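Local coordinates for protein putative transcriptional regulator (PDB 3QI7) that is of unknown function but has a periplasmic binding protein-like fold and probably binds a small ligand, perhaps a sugar, at residues A16-P21 against N77-L82; I91-D96 against P102-V107. All coordinates share one frame; numbering follows the deposited sequence. Where two conformers were deposited one is given.

Interaction 1: residues A16-P21 against N77-L82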
loop_
_atom_site.group_PDB
_atom_site.type_symbol
_atom_site.label_atom_id
_atom_site.label_comp_id
_atom_site.label_asym_id
_atom_site.label_seq_id
_atom_site.Cartn_x
_atom_site.Cartn_y
_atom_site.Cartn_z
ATOM N N ALA A 16 -10.860 -15.531 -7.077
ATOM C CA ALA A 16 -10.672 -14.615 -8.192
ATOM C C ALA A 16 -10.063 -13.328 -7.651
ATOM O O ALA A 16 -10.508 -12.846 -6.617
ATOM C CB ALA A 16 -12.013 -14.336 -8.905
ATOM N N VAL A 17 -9.058 -12.795 -8.350
ATOM C CA VAL A 17 -8.372 -11.592 -7.947
ATOM C C VAL A 17 -8.330 -10.614 -9.115
ATOM O O VAL A 17 -7.735 -10.901 -10.155
ATOM C CB VAL A 17 -6.921 -11.880 -7.445
ATOM C CG1 VAL A 17 -6.303 -10.621 -6.934
ATOM C CG2 VAL A 17 -6.939 -12.954 -6.335
ATOM N N VAL A 18 -8.955 -9.449 -8.925
ATOM C CA VAL A 18 -9.065 -8.435 -9.960
ATOM C C VAL A 18 -8.028 -7.336 -9.743
ATOM O O VAL A 18 -7.963 -6.719 -8.659
ATOM C CB VAL A 18 -10.479 -7.808 -9.936
ATOM C CG1 VAL A 18 -10.635 -6.736 -11.065
ATOM C CG2 VAL A 18 -11.513 -8.895 -10.020
ATOM N N THR A 19 -7.198 -7.101 -10.753
ATOM C CA THR A 19 -6.242 -6.016 -10.708
ATOM C C THR A 19 -6.288 -5.218 -12.006
ATOM O O THR A 19 -6.854 -5.673 -12.999
ATOM C CB THR A 19 -4.795 -6.517 -10.539
ATOM O OG1 THR A 19 -4.318 -7.023 -11.779
ATOM C CG2 THR A 19 -4.689 -7.629 -9.468
ATOM N N GLN A 20 -5.663 -4.044 -11.988
ATOM C CA GLN A 20 -5.319 -3.342 -13.222
ATOM C C GLN A 20 -4.209 -4.104 -13.973
ATOM O O GLN A 20 -3.544 -4.991 -13.396
ATOM C CB GLN A 20 -4.919 -1.891 -12.932
ATOM C CG GLN A 20 -6.085 -1.019 -12.372
ATOM C CD GLN A 20 -5.659 0.414 -12.003
ATOM O OE1 GLN A 20 -6.042 0.947 -10.949
ATOM N NE2 GLN A 20 -4.853 1.032 -12.866
ATOM N N PRO A 21 -4.030 -3.794 -15.270
ATOM C CA PRO A 21 -3.031 -4.519 -16.042
ATOM C C PRO A 21 -1.608 -4.174 -15.647
ATOM O O PRO A 21 -1.358 -3.149 -14.972
ATOM C CB PRO A 21 -3.304 -4.117 -17.507
ATOM C CG PRO A 21 -4.341 -3.096 -17.491
ATOM C CD PRO A 21 -4.905 -2.956 -16.113
ATOM N N ASN A 77 -18.777 -5.704 -16.197
ATOM C CA ASN A 77 -19.208 -6.978 -16.774
ATOM C C ASN A 77 -18.166 -8.086 -16.548
ATOM O O ASN A 77 -18.538 -9.204 -16.183
ATOM C CB ASN A 77 -19.552 -6.823 -18.263
ATOM C CG ASN A 77 -20.759 -5.924 -18.493
ATOM O OD1 ASN A 77 -21.021 -5.493 -19.619
ATOM N ND2 ASN A 77 -21.489 -5.623 -17.422
ATOM N N LYS A 78 -16.887 -7.756 -16.730
ATOM C CA LYS A 78 -15.765 -8.682 -16.540
ATOM C C LYS A 78 -15.810 -9.318 -15.140
ATOM O O LYS A 78 -15.555 -10.510 -14.973
ATOM C CB LYS A 78 -14.428 -7.924 -16.747
ATOM C CG LYS A 78 -13.208 -8.801 -17.034
ATOM C CD LYS A 78 -12.156 -8.119 -17.938
ATOM C CE LYS A 78 -11.188 -9.205 -18.472
ATOM N NZ LYS A 78 -9.867 -8.759 -19.067
ATOM N N ILE A 79 -16.166 -8.529 -14.140
ATOM C CA ILE A 79 -16.252 -9.062 -12.782
ATOM C C ILE A 79 -17.527 -9.891 -12.585
ATOM O O ILE A 79 -17.492 -10.950 -11.951
ATOM C CB ILE A 79 -16.158 -7.920 -11.711
ATOM C CG1 ILE A 79 -14.817 -7.177 -11.811
ATOM C CG2 ILE A 79 -16.373 -8.469 -10.264
ATOM C CD1 ILE A 79 -14.763 -5.908 -10.926
ATOM N N VAL A 80 -18.657 -9.407 -13.112
ATOM C CA VAL A 80 -19.950 -10.021 -12.814
ATOM C C VAL A 80 -20.061 -11.440 -13.401
ATOM O O VAL A 80 -20.716 -12.313 -12.817
ATOM C CB VAL A 80 -21.124 -9.133 -13.297
ATOM C CG1 VAL A 80 -22.447 -9.880 -13.184
ATOM C CG2 VAL A 80 -21.154 -7.829 -12.507
ATOM N N LYS A 81 -19.402 -11.661 -14.539
ATOM C CA LYS A 81 -19.304 -12.994 -15.139
ATOM C C LYS A 81 -18.677 -14.056 -14.230
ATOM O O LYS A 81 -18.932 -15.247 -14.416
ATOM C CB LYS A 81 -18.499 -12.947 -16.441
ATOM C CG LYS A 81 -19.146 -12.166 -17.620
ATOM C CD LYS A 81 -20.545 -12.637 -18.000
ATOM C CE LYS A 81 -20.916 -12.172 -19.405
ATOM N NZ LYS A 81 -20.642 -13.219 -20.439
ATOM N N LEU A 82 -17.873 -13.639 -13.251
ATOM C CA LEU A 82 -17.225 -14.584 -12.318
ATOM C C LEU A 82 -18.270 -15.388 -11.549
ATOM O O LEU A 82 -18.017 -16.511 -11.106
ATOM C CB LEU A 82 -16.291 -13.851 -11.344
ATOM C CG LEU A 82 -15.110 -13.054 -11.942
ATOM C CD1 LEU A 82 -14.463 -12.147 -10.914
ATOM C CD2 LEU A 82 -14.088 -13.998 -12.541
#

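Interaction 2: residues I91-D96 against P102-V107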
loop_
_atom_site.group_PDB
_atom_site.type_symbol
_atom_site.label_atom_id
_atom_site.label_comp_id
_atom_site.label_asym_id
_atom_site.label_seq_id
_atom_site.Cartn_x
_atom_site.Cartn_y
_atom_site.Cartn_z
ATOM N N ILE A 91 -14.044 -13.313 -4.238
ATOM C CA ILE A 91 -13.518 -12.295 -5.152
ATOM C C ILE A 91 -12.794 -11.193 -4.374
ATOM O O ILE A 91 -13.386 -10.552 -3.507
ATOM C CB ILE A 91 -14.627 -11.657 -6.033
ATOM C CG1 ILE A 91 -15.381 -12.730 -6.826
ATOM C CG2 ILE A 91 -14.013 -10.642 -6.996
ATOM C CD1 ILE A 91 -16.632 -12.206 -7.534
ATOM N N VAL A 92 -11.517 -10.985 -4.708
ATOM C CA VAL A 92 -10.701 -9.920 -4.180
ATOM C C VAL A 92 -10.493 -8.891 -5.299
ATOM O O VAL A 92 -10.095 -9.245 -6.406
ATOM C CB VAL A 92 -9.305 -10.472 -3.697
ATOM C CG1 VAL A 92 -8.378 -9.340 -3.238
ATOM C CG2 VAL A 92 -9.487 -11.531 -2.583
ATOM N N VAL A 93 -10.755 -7.625 -5.005
ATOM C CA VAL A 93 -10.526 -6.536 -5.947
ATOM C C VAL A 93 -9.456 -5.587 -5.384
ATOM O O VAL A 93 -9.571 -5.127 -4.256
ATOM C CB VAL A 93 -11.844 -5.768 -6.215
ATOM C CG1 VAL A 93 -11.575 -4.577 -7.133
ATOM C CG2 VAL A 93 -12.901 -6.684 -6.802
ATOM N N SER A 94 -8.400 -5.322 -6.149
ATOM C CA SER A 94 -7.354 -4.417 -5.733
ATOM C C SER A 94 -7.124 -3.263 -6.742
ATOM O O SER A 94 -6.498 -3.462 -7.769
ATOM C CB SER A 94 -6.039 -5.203 -5.513
ATOM O OG SER A 94 -5.043 -4.401 -4.871
ATOM N N THR A 95 -7.632 -2.068 -6.426
ATOM C CA THR A 95 -7.372 -0.840 -7.207
ATOM C C THR A 95 -7.598 0.394 -6.319
ATOM O O THR A 95 -8.545 0.432 -5.536
ATOM C CB THR A 95 -8.307 -0.719 -8.491
ATOM O OG1 THR A 95 -8.080 0.537 -9.175
ATOM C CG2 THR A 95 -9.798 -0.793 -8.117
ATOM N N ASP A 96 -6.761 1.413 -6.462
ATOM C CA ASP A 96 -6.973 2.697 -5.767
ATOM C C ASP A 96 -8.126 3.521 -6.378
ATOM O O ASP A 96 -8.520 4.542 -5.818
ATOM C CB ASP A 96 -5.697 3.564 -5.839
ATOM C CG ASP A 96 -4.533 2.996 -5.047
ATOM O OD1 ASP A 96 -4.738 2.451 -3.921
ATOM O OD2 ASP A 96 -3.388 3.146 -5.555
ATOM N N PRO A 102 -20.628 -1.425 -8.012
ATOM C CA PRO A 102 -21.852 -2.070 -8.529
ATOM C C PRO A 102 -21.629 -3.505 -8.970
ATOM O O PRO A 102 -22.536 -4.339 -8.823
ATOM C CB PRO A 102 -22.269 -1.182 -9.719
ATOM C CG PRO A 102 -21.680 0.176 -9.388
ATOM C CD PRO A 102 -20.342 -0.168 -8.735
ATOM N N ALA A 103 -20.428 -3.801 -9.464
ATOM C CA ALA A 103 -20.100 -5.151 -9.887
ATOM C C ALA A 103 -20.229 -6.145 -8.727
ATOM O O ALA A 103 -20.771 -7.246 -8.893
ATOM C CB ALA A 103 -18.678 -5.211 -10.487
ATOM N N LEU A 104 -19.705 -5.764 -7.562
ATOM C CA LEU A 104 -19.726 -6.656 -6.419
ATOM C C LEU A 104 -21.128 -6.772 -5.809
ATOM O O LEU A 104 -21.476 -7.816 -5.254
ATOM C CB LEU A 104 -18.696 -6.222 -5.381
ATOM C CG LEU A 104 -17.230 -6.322 -5.851
ATOM C CD1 LEU A 104 -16.281 -5.830 -4.797
ATOM C CD2 LEU A 104 -16.845 -7.718 -6.258
ATOM N N GLN A 105 -21.931 -5.723 -5.911
ATOM C CA GLN A 105 -23.331 -5.836 -5.481
ATOM C C GLN A 105 -24.069 -6.851 -6.347
ATOM O O GLN A 105 -24.860 -7.654 -5.832
ATOM C CB GLN A 105 -24.051 -4.487 -5.542
ATOM C CG GLN A 105 -23.651 -3.496 -4.467
ATOM C CD GLN A 105 -24.124 -2.097 -4.792
ATOM O OE1 GLN A 105 -23.543 -1.422 -5.642
ATOM N NE2 GLN A 105 -25.196 -1.655 -4.131
ATOM N N LYS A 106 -23.839 -6.804 -7.661
ATOM C CA LYS A 106 -24.536 -7.710 -8.578
ATOM C C LYS A 106 -24.101 -9.161 -8.341
ATOM O O LYS A 106 -24.935 -10.071 -8.369
ATOM C CB LYS A 106 -24.354 -7.288 -10.046
ATOM N N VAL A 107 -22.810 -9.379 -8.074
ATOM C CA VAL A 107 -22.325 -10.732 -7.790
ATOM C C VAL A 107 -22.991 -11.323 -6.552
ATOM O O VAL A 107 -23.378 -12.503 -6.541
ATOM C CB VAL A 107 -20.812 -10.780 -7.562
ATOM C CG1 VAL A 107 -20.406 -12.202 -7.142
ATOM C CG2 VAL A 107 -20.086 -10.358 -8.804
#

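Interaction 1: residues A16-P21 against N77-L82
Val18 and Leu82 lose the most surface here, and both direct their CB toward the other segment. Val18 meets the helix with one branch. Its CG2 methyl rests 4.1 Å from CG1 of Ile79, and the two side chains cross at about a right angle. With CG1 anti to the backbone N (chi1 -179°), CG2 falls beside the N and is the methyl that meets Ile79. The same CG2 is also 4.5 Å from CD1 of Leu82. Leu82 uses that CD1 methyl mainly on Ala16, whose CB is 3.9 Å away. One leucine methyl therefore spans two residues on the same face of strand 13-19. Val17, between Ala16 and Val18, points away and packs on Val32 of helix 26-42. Leu82 lies in a 3-10 segment, where its N bonds to the Ile79 carbonyl oxygen. It also touches Lys60 and Val62 of strand 57-63, and Ile79 reaches Ala103 and Leu104 of helix 101-110. The contact thus packs helix 72-80 and the 3-10 segment on one face of the parallel part of the mixed sheet in a periplasmic binding protein-like fold. All four touching residues are buried and meet through carbon alone, so shape and exclusion of water hold this pairing.

Interaction 2: residues I91-D96 against P102-V107
Leu104 spreads its two methyls over Val93 and Ile91, neighbours on one face of strand 88-94. Its CD1 is 4.0 Å from Val93 CG2, and the two side chains reach toward each other tip to tip. Its CD2 is 4.1 Å from Ile91 CG2, but here the side chains slide past each other in opposite directions. Leu104 CG stands anti to the carbonyl carbon (chi1 -65°); chi2 of 178° then extends CD1 toward Val93, and CD2 branches off to the side of Ile91. One helical turn on, Val107 meets the other arm of Ile91. Ile91 CD1 comes to 3.8 Å from Val107 CG1, again tip to tip, and also lies near CG2. Ile91 thus serves two helix residues with separate branches.

Strand and helix belong to a beta-alpha-beta unit made of strand 88-94, helix 101-110 and strand 115-118. The axes of these short strand and helix segments run nearly antiparallel (176°) and come within 11.1 Å. The helix returns over the sheet so that the next strand can lie parallel to the first, and Ile91 and Val93 form backbone bonds with that strand. Val92 faces the other way, onto Ala314 of helix 306-324. Leu104 also touches Met121. Beyond the strand, Thr95 OG1 is hydrogen-bonded to Gln20 OE1 and to the backbone N of Gln97.

In the fold
From the N terminus, strand 13-19 comes first. The chain then passes through helix 26-42 and strand 57-63 before helix 72-80 returns to the sheet, where interaction 1 closes a loop of 55 residues. Interaction 2 opens later, on strand 88-94, and closes after only five residues on helix 101-110. The two are in series and neither nest nor cross. Their centres lie about 8 Å apart because strands 13-19 and 88-94 are neighbours in one sheet, joined by bonds such as Val18 N to Val92 O. The two helices also touch, through Ile79 and Val80 against Ala103. Together the contacts tie two adjacent parallel strands to two adjacent helices on the same sheet.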